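Local structure of inhibitor from Tityus obscurus scorpion venom (TopI1) (Tityus, 6MRQ) at residues 2-8 / 21-27. The protein inhibits trypsin, binding it as a small disulfide-rich scorpion venom peptide that can be cyclized head to tail after the interaction. Residues are numbered along the deposited sequence.
Sequences LKRCKTY and KCEFGIC
Residues 2-5 are extended, antiparallel to Ile26 and Cys27. Leu2 packs CD2 on Ile26 CG2 at 3.6 Å. Lys3 O accepts a hydrogen bond from Cys27 N at 2.8 Å. A water joins Lys3 N to Cys27 O. Arg4 faces Ile26 in a single beta bridge, a non-hydrogen-bonded pair, CA-CA 4.2 Å. A second water links Arg4 NH1 to Gly25 O. Cys5 N donates a hydrogen bond to Gly25 O at 2.9 Å. Cys5, chi1 p, forms a disulfide with Cys22, chi1 t: SG-SG 2.0 Å, chi3 103°. The chain then bends at Lys6, and Thr7 C lies 3.6 Å from Cys22 CB. Tyr8, chi1 t, has one ring face over the backbone N of Lys21, CE1 to N 3.3 Å; its OH is hydrogen-bonded to Arg18 O. A type I' turn, Glu23 to Ile26, closes the hairpin; Phe24 at its tip touches trypsin. Disulfides Cys11-Cys27 and Cys15-Cys29 tie the helical region, 11-15, to the second strand and its end: the cystine-stabilised alpha/beta fold of scorpion toxins.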
ATOM      1  N   LEU B   2      -2.630  -8.176   4.084  1.00 11.82           N
ATOM      2  CA  LEU B   2      -3.442  -9.377   4.099  1.00 12.06           C
ATOM      3  C   LEU B   2      -2.634 -10.495   4.743  1.00 13.63           C
ATOM      4  O   LEU B   2      -1.591 -10.897   4.214  1.00 14.61           O
ATOM      5  CB  LEU B   2      -3.870  -9.760   2.687  1.00 13.64           C
ATOM      6  CG  LEU B   2      -4.915 -10.859   2.527  1.00 14.88           C
ATOM      7  CD1 LEU B   2      -4.341 -12.239   2.813  1.00 22.17           C
ATOM      8  CD2 LEU B   2      -6.134 -10.580   3.408  1.00 18.03           C
ATOM      9  N   LYS B   3      -3.101 -10.973   5.893  1.00 14.39           N
ATOM     10  CA  LYS B   3      -2.544 -12.157   6.540  1.00 16.23           C
ATOM     11  C   LYS B   3      -3.716 -12.987   7.032  1.00 17.65           C
ATOM     12  O   LYS B   3      -4.512 -12.507   7.839  1.00 16.61           O
ATOM     13  CB  LYS B   3      -1.646 -11.759   7.717  1.00 17.63           C
ATOM     14  CG  LYS B   3      -1.163 -12.926   8.585  1.00 21.04           C
ATOM     15  CD  LYS B   3       0.016 -13.663   7.953  1.00 20.80           C
ATOM     16  CE  LYS B   3       0.367 -14.939   8.715  1.00 30.99           C
ATOM     17  NZ  LYS B   3      -0.648 -16.003   8.501  0.74 33.01           N
ATOM     18  N   ARG B   4      -3.832 -14.217   6.547  1.00 19.23           N
ATOM     19  CA  ARG B   4      -4.896 -15.091   7.014  1.00 19.61           C
ATOM     20  C   ARG B   4      -4.552 -15.634   8.397  1.00 21.70           C
ATOM     21  O   ARG B   4      -3.387 -15.703   8.799  1.00 22.59           O
ATOM     22  CB  ARG B   4      -5.120 -16.230   6.019  1.00 25.51           C
ATOM     23  CG  ARG B   4      -5.773 -15.799   4.702  1.00 27.20           C
ATOM     24  CD  ARG B   4      -5.937 -16.989   3.770  0.47 30.25           C
ATOM     25  NE  ARG B   4      -6.674 -16.671   2.549  0.93 41.84           N
ATOM     26  CZ  ARG B   4      -7.991 -16.794   2.409  0.24 41.02           C
ATOM     27  NH1 ARG B   4      -8.740 -17.220   3.418  0.86 44.26           N
ATOM     28  NH2 ARG B   4      -8.563 -16.489   1.253  0.64 43.51           N
ATOM     29  N   CYS B   5      -5.589 -16.009   9.139  1.00 19.26           N
ATOM     30  CA  CYS B   5      -5.397 -16.454  10.509  1.00 20.94           C
ATOM     31  C   CYS B   5      -6.598 -17.288  10.917  1.00 21.29           C
ATOM     32  O   CYS B   5      -7.680 -17.183  10.333  1.00 22.98           O
ATOM     33  CB  CYS B   5      -5.246 -15.258  11.456  1.00 22.26           C
ATOM     34  SG  CYS B   5      -6.645 -14.113  11.318  1.00 19.44           S
ATOM     35  N   LYS B   6      -6.392 -18.115  11.941  1.00 21.96           N
ATOM     36  CA  LYS B   6      -7.486 -18.752  12.660  1.00 23.77           C
ATOM     37  C   LYS B   6      -7.678 -18.163  14.045  1.00 23.74           C
ATOM     38  O   LYS B   6      -8.811 -18.105  14.530  1.00 28.25           O
ATOM     39  CB  LYS B   6      -7.225 -20.259  12.801  1.00 25.43           C
ATOM     40  CG  LYS B   6      -7.222 -21.019  11.476  0.74 29.33           C
ATOM     41  CD  LYS B   6      -8.638 -21.234  10.951  0.32 33.04           C
ATOM     42  CE  LYS B   6      -8.655 -22.138   9.722  0.89 41.70           C
ATOM     43  NZ  LYS B   6      -8.109 -21.469   8.511  0.79 38.15           N
ATOM     44  N   THR B   7      -6.589 -17.739  14.683  1.00 24.72           N
ATOM     45  CA  THR B   7      -6.628 -17.049  15.961  1.00 23.22           C
ATOM     46  C   THR B   7      -5.679 -15.859  15.870  1.00 21.91           C
ATOM     47  O   THR B   7      -4.831 -15.785  14.976  1.00 20.61           O
ATOM     48  CB  THR B   7      -6.177 -17.946  17.122  1.00 24.49           C
ATOM     49  OG1 THR B   7      -4.765 -18.170  17.028  1.00 30.55           O
ATOM     50  CG2 THR B   7      -6.921 -19.279  17.109  1.00 28.41           C
ATOM     51  N   TYR B   8      -5.816 -14.927  16.808  1.00 20.48           N
ATOM     52  CA  TYR B   8      -4.982 -13.732  16.733  1.00 20.82           C
ATOM     53  C   TYR B   8      -3.507 -14.043  16.965  1.00 20.18           C
ATOM     54  O   TYR B   8      -2.649 -13.302  16.472  1.00 20.65           O
ATOM     55  CB  TYR B   8      -5.496 -12.645  17.676  1.00 20.41           C
ATOM     56  CG  TYR B   8      -4.892 -11.287  17.388  1.00 19.42           C
ATOM     57  CD1 TYR B   8      -5.013 -10.703  16.129  1.00 17.91           C
ATOM     58  CD2 TYR B   8      -4.193 -10.591  18.365  1.00 21.60           C
ATOM     59  CE1 TYR B   8      -4.455  -9.475  15.856  1.00 18.88           C
ATOM     60  CE2 TYR B   8      -3.637  -9.359  18.104  1.00 20.13           C
ATOM     61  CZ  TYR B   8      -3.775  -8.806  16.846  1.00 19.71           C
ATOM     62  OH  TYR B   8      -3.228  -7.582  16.570  1.00 21.49           O
ATOM     63  N   LYS B  21      -7.617  -8.453  16.229  1.00 17.62           N
ATOM     64  CA  LYS B  21      -8.398  -9.674  16.240  1.00 18.57           C
ATOM     65  C   LYS B  21      -8.197 -10.397  14.921  1.00 16.70           C
ATOM     66  O   LYS B  21      -7.786  -9.802  13.919  1.00 16.76           O
ATOM     67  CB  LYS B  21      -9.888  -9.390  16.457  1.00 20.11           C
ATOM     68  CG  LYS B  21     -10.514  -8.451  15.431  1.00 23.57           C
ATOM     69  CD  LYS B  21     -11.953  -8.103  15.813  0.91 28.08           C
ATOM     70  CE  LYS B  21     -12.528  -7.017  14.907  0.69 26.64           C
ATOM     71  NZ  LYS B  21     -13.928  -6.659  15.297  0.69 36.14           N
ATOM     72  N   CYS B  22      -8.474 -11.698  14.946  1.00 17.70           N
ATOM     73  CA  CYS B  22      -8.575 -12.515  13.744  1.00 17.35           C
ATOM     74  C   CYS B  22     -10.055 -12.626  13.404  1.00 18.69           C
ATOM     75  O   CYS B  22     -10.819 -13.236  14.153  1.00 20.30           O
ATOM     76  CB  CYS B  22      -7.987 -13.904  13.977  1.00 19.89           C
ATOM     77  SG  CYS B  22      -8.076 -14.938  12.516  1.00 20.84           S
ATOM     78  N   GLU B  23     -10.457 -12.051  12.272  1.00 18.06           N
ATOM     79  CA  GLU B  23     -11.870 -11.952  11.938  1.00 19.80           C
ATOM     80  C   GLU B  23     -12.026 -12.081  10.436  1.00 20.04           C
ATOM     81  O   GLU B  23     -11.186 -11.591   9.677  1.00 18.09           O
ATOM     82  CB  GLU B  23     -12.429 -10.607  12.412  1.00 21.44           C
ATOM     83  CG  GLU B  23     -13.912 -10.403  12.217  1.00 24.52           C
ATOM     84  CD  GLU B  23     -14.352  -9.036  12.714  1.00 27.11           C
ATOM     85  OE1 GLU B  23     -13.990  -8.026  12.072  1.00 29.54           O
ATOM     86  OE2 GLU B  23     -15.024  -8.976  13.759  1.00 36.01           O
ATOM     87  N   PHE B  24     -13.108 -12.736  10.014  1.00 24.07           N
ATOM     88  CA  PHE B  24     -13.361 -12.992   8.596  1.00 26.36           C
ATOM     89  C   PHE B  24     -12.147 -13.639   7.937  1.00 23.10           C
ATOM     90  O   PHE B  24     -11.858 -13.407   6.759  1.00 23.47           O
ATOM     91  CB  PHE B  24     -13.780 -11.717   7.861  1.00 26.79           C
ATOM     92  CG  PHE B  24     -14.895 -10.959   8.536  1.00 36.79           C
ATOM     93  CD1 PHE B  24     -15.851 -11.613   9.293  0.74 42.93           C
ATOM     94  CD2 PHE B  24     -14.980  -9.583   8.416  1.00 38.78           C
ATOM     95  CE1 PHE B  24     -16.867 -10.902   9.911  0.71 44.79           C
ATOM     96  CE2 PHE B  24     -15.995  -8.876   9.030  0.94 41.88           C
ATOM     97  CZ  PHE B  24     -16.938  -9.535   9.775  1.00 47.82           C
ATOM     98  N   GLY B  25     -11.415 -14.440   8.710  1.00 21.75           N
ATOM     99  CA  GLY B  25     -10.286 -15.192   8.211  1.00 20.94           C
ATOM    100  C   GLY B  25      -8.974 -14.447   8.146  1.00 18.46           C
ATOM    101  O   GLY B  25      -7.968 -15.041   7.733  1.00 19.91           O
ATOM    102  N   ILE B  26      -8.930 -13.180   8.549  1.00 16.90           N
ATOM    103  CA  ILE B  26      -7.738 -12.369   8.342  1.00 15.13           C
ATOM    104  C   ILE B  26      -7.390 -11.567   9.586  1.00 15.03           C
ATOM    105  O   ILE B  26      -8.204 -11.369  10.489  1.00 16.64           O
ATOM    106  CB  ILE B  26      -7.866 -11.436   7.110  1.00 14.86           C
ATOM    107  CG1 ILE B  26      -8.909 -10.348   7.364  1.00 16.35           C
ATOM    108  CG2 ILE B  26      -8.229 -12.234   5.869  1.00 17.32           C
ATOM    109  CD1 ILE B  26      -8.983  -9.306   6.248  1.00 18.00           C
ATOM    110  N   CYS B  27      -6.151 -11.102   9.618  1.00 14.84           N
ATOM    111  CA  CYS B  27      -5.653 -10.329  10.742  1.00 16.18           C
ATOM    112  C   CYS B  27      -6.135  -8.891  10.648  1.00 15.04           C
ATOM    113  O   CYS B  27      -5.992  -8.245   9.606  1.00 15.13           O
ATOM    114  CB  CYS B  27      -4.130 -10.362  10.729  1.00 15.52           C
ATOM    115  SG  CYS B  27      -3.452 -11.983  11.048  1.00 17.68           S
TER
HETATM  116  O   HOH W   1      -4.963  -9.166   7.127  1.00 13.81           O
HETATM  117  O   HOH W   2      -8.392 -17.391   6.345  1.00 31.93           O